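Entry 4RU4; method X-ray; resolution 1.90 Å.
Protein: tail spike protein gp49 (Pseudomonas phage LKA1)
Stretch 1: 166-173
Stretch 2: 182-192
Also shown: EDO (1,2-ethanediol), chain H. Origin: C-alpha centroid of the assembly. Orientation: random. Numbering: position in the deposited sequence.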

# COMPACT_ATOMS: atom_id res chain seq x y z
N ARG B 166 -0.42 27.89 -13.75
CA ARG B 166 -0.02 29.02 -12.94
C ARG B 166 0.35 28.57 -11.52
O ARG B 166 -0.10 27.53 -11.05
CB ARG B 166 -1.16 30.05 -12.91
CG ARG B 166 -1.48 30.60 -14.32
CD ARG B 166 -2.24 31.94 -14.26
NE ARG B 166 -2.54 32.39 -15.61
CZ ARG B 166 -3.76 32.39 -16.15
NH1 ARG B 166 -4.80 32.01 -15.42
NH2 ARG B 166 -3.94 32.80 -17.40
N ALA B 167 1.16 29.38 -10.85
CA ALA B 167 1.69 29.08 -9.52
C ALA B 167 0.71 29.48 -8.43
O ALA B 167 -0.14 30.34 -8.63
CB ALA B 167 3.04 29.80 -9.30
N GLY B 168 0.86 28.85 -7.27
CA GLY B 168 0.12 29.23 -6.08
C GLY B 168 -0.18 27.96 -5.30
O GLY B 168 0.31 26.89 -5.66
N GLU B 169 -0.97 28.05 -4.24
CA GLU B 169 -1.38 26.84 -3.50
C GLU B 169 -2.43 27.19 -2.46
O GLU B 169 -2.68 28.37 -2.20
CB GLU B 169 -0.16 26.19 -2.80
CG GLU B 169 0.63 27.09 -1.87
CD GLU B 169 2.00 26.48 -1.52
OE1 GLU B 169 2.05 25.60 -0.62
OE2 GLU B 169 3.00 26.86 -2.17
N PHE B 170 -3.02 26.15 -1.85
CA PHE B 170 -3.97 26.31 -0.75
C PHE B 170 -3.30 26.25 0.62
O PHE B 170 -2.52 25.32 0.89
CB PHE B 170 -5.01 25.20 -0.77
CG PHE B 170 -6.02 25.31 -1.87
CD1 PHE B 170 -5.65 25.14 -3.21
CD2 PHE B 170 -7.36 25.56 -1.58
CE1 PHE B 170 -6.58 25.19 -4.23
CE2 PHE B 170 -8.33 25.62 -2.61
CZ PHE B 170 -7.93 25.44 -3.93
N CYS B 171 -3.65 27.19 1.49
CA CYS B 171 -3.09 27.25 2.84
C CYS B 171 -4.21 27.17 3.87
O CYS B 171 -5.30 27.68 3.65
CB CYS B 171 -2.32 28.54 3.08
SG CYS B 171 -0.96 28.84 1.96
N GLU B 172 -3.93 26.51 4.99
CA GLU B 172 -4.94 26.32 6.04
C GLU B 172 -4.44 27.06 7.29
O GLU B 172 -3.34 26.78 7.78
CB GLU B 172 -5.16 24.83 6.29
CG GLU B 172 -6.32 24.52 7.25
CD GLU B 172 -6.56 23.02 7.46
OE1 GLU B 172 -6.25 22.18 6.55
OE2 GLU B 172 -7.06 22.69 8.56
N VAL B 173 -5.22 28.01 7.78
CA VAL B 173 -4.77 28.89 8.86
C VAL B 173 -4.56 28.16 10.20
O VAL B 173 -5.44 27.41 10.66
CB VAL B 173 -5.74 30.13 9.02
CG1 VAL B 173 -5.31 31.05 10.19
CG2 VAL B 173 -5.79 30.95 7.71
N THR B 182 -0.06 32.33 10.61
CA THR B 182 0.72 31.10 10.53
C THR B 182 -0.17 30.02 9.92
O THR B 182 -1.40 30.08 10.01
CB THR B 182 1.30 30.66 11.91
OG1 THR B 182 0.25 30.57 12.89
CG2 THR B 182 2.38 31.66 12.41
N ILE B 183 0.44 29.02 9.30
CA ILE B 183 -0.35 28.04 8.56
C ILE B 183 0.01 26.63 9.00
O ILE B 183 1.06 26.42 9.65
CB ILE B 183 -0.15 28.20 7.04
CG1 ILE B 183 1.32 27.95 6.65
CG2 ILE B 183 -0.65 29.59 6.59
CD1 ILE B 183 1.67 28.30 5.21
N ARG B 184 -0.86 25.68 8.68
CA ARG B 184 -0.74 24.34 9.23
C ARG B 184 0.24 23.38 8.52
O ARG B 184 0.64 22.38 9.11
CB ARG B 184 -2.13 23.70 9.38
CG ARG B 184 -3.00 24.44 10.40
CD ARG B 184 -4.42 23.88 10.49
NE ARG B 184 -5.03 24.40 11.72
CZ ARG B 184 -6.32 24.28 12.01
NH1 ARG B 184 -7.12 23.67 11.16
NH2 ARG B 184 -6.82 24.75 13.14
N SER B 185 0.61 23.66 7.27
CA SER B 185 1.67 22.87 6.62
C SER B 185 2.58 23.77 5.79
O SER B 185 2.17 24.83 5.34
CB SER B 185 1.10 21.71 5.78
OG SER B 185 0.03 22.13 4.94
N ALA B 186 3.81 23.33 5.58
CA ALA B 186 4.82 24.15 4.89
C ALA B 186 4.45 24.43 3.42
O ALA B 186 3.93 23.57 2.72
CB ALA B 186 6.18 23.47 4.98
N LEU B 187 4.72 25.66 2.97
CA LEU B 187 4.52 26.01 1.56
C LEU B 187 5.33 25.12 0.63
O LEU B 187 6.51 24.86 0.89
CB LEU B 187 4.89 27.47 1.32
CG LEU B 187 4.02 28.58 1.94
CD1 LEU B 187 4.64 29.92 1.61
CD2 LEU B 187 2.54 28.54 1.47
N TYR B 188 4.71 24.67 -0.47
CA TYR B 188 5.41 23.92 -1.51
C TYR B 188 6.35 24.83 -2.31
O TYR B 188 7.34 24.36 -2.85
CB TYR B 188 4.43 23.32 -2.50
CG TYR B 188 3.78 22.04 -2.00
CD1 TYR B 188 2.62 22.07 -1.24
CD2 TYR B 188 4.35 20.79 -2.30
CE1 TYR B 188 2.02 20.92 -0.78
CE2 TYR B 188 3.74 19.61 -1.85
CZ TYR B 188 2.58 19.69 -1.08
OH TYR B 188 1.98 18.56 -0.61
N ALA B 189 6.04 26.12 -2.39
CA ALA B 189 6.80 27.03 -3.26
C ALA B 189 7.00 28.40 -2.63
O ALA B 189 6.32 28.77 -1.66
CB ALA B 189 6.10 27.18 -4.66
N ALA B 190 7.92 29.15 -3.23
CA ALA B 190 8.24 30.50 -2.81
C ALA B 190 7.41 31.45 -3.67
O ALA B 190 7.10 31.12 -4.82
CB ALA B 190 9.75 30.77 -3.06
N TYR B 191 7.06 32.61 -3.11
CA TYR B 191 6.28 33.63 -3.83
C TYR B 191 6.87 35.02 -3.60
O TYR B 191 7.20 35.38 -2.46
CB TYR B 191 4.82 33.62 -3.38
CG TYR B 191 4.22 32.25 -3.58
CD1 TYR B 191 3.84 31.84 -4.85
CD2 TYR B 191 4.11 31.36 -2.52
CE1 TYR B 191 3.33 30.57 -5.06
CE2 TYR B 191 3.62 30.07 -2.72
CZ TYR B 191 3.22 29.68 -3.99
OH TYR B 191 2.74 28.40 -4.19
N ASP B 192 6.98 35.77 -4.70
CA ASP B 192 7.30 37.20 -4.70
C ASP B 192 5.99 37.91 -4.35
O ASP B 192 5.00 37.77 -5.07
CB ASP B 192 7.76 37.61 -6.10
CG ASP B 192 8.15 39.09 -6.22
OD1 ASP B 192 7.74 39.91 -5.38
OD2 ASP B 192 8.88 39.41 -7.18
C1 EDO H . -8.09 19.82 9.95
O1 EDO H . -7.12 19.92 8.89
C2 EDO H . -9.14 18.79 9.60
O2 EDO H . -9.93 19.32 8.51
O HOH W 1 3.20 27.09 -6.80
O HOH W 2 -1.54 25.04 5.31

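A buried carboxylate is costly unless its oxygens are met by donors, and the contact between these two stretches of the LKA1 tail spike gp49 shows two ways of paying that cost. Glu169, which the other stretch covers more than any other residue here, points its CA-to-CB bond toward a loop and spends its charge there. With chi1 in the p well, its OE1 accepts a hydrogen bond from the backbone N of Tyr188 at 2.8 Å, nearly straight at 166°, while Glu169 OE2 takes a more bent one from Ala189 N at 3.1 Å. Two successive amides thus converge on one carboxylate. The OE2 of Glu169 also receives the hydroxyl OH of Tyr191 at 2.6 Å, near the plane of the tyrosine ring. That same hydroxyl accepts from water 1, 3.0 Å from Tyr191 OH, and the water in turn accepts from Gly168 N at 3.0 Å, so the phenol is tied to the strand twice.

Glu172 uses an ionic partner instead. Its CA-to-CB bond runs sideways, yet the extended side chain brings OE2 within 2.8 Å of Arg184 NH1, a salt bridge made near the guanidinium plane. Ethanediol, probably from the crystallisation liquor, donates from O1 to the same Glu172 OE2 at 2.8 Å. The backbone reinforces the pairing: Arg184 N donates to Glu172 O at 2.9 Å, beside the antiparallel, non-hydrogen-bonded pair of Val173 and Ile183. Proximity alone is not bonding, however. Val173 O lies 3.2 Å from Arg184 NE, but over a face of the guanidinium, where the angle is poor.

Between these polar sites lies a small apolar patch, in which Cys171 SG approaches Leu187 CD2 at 3.5 Å and Cys171 CB meets Ile183 CG2 at 4.0 Å.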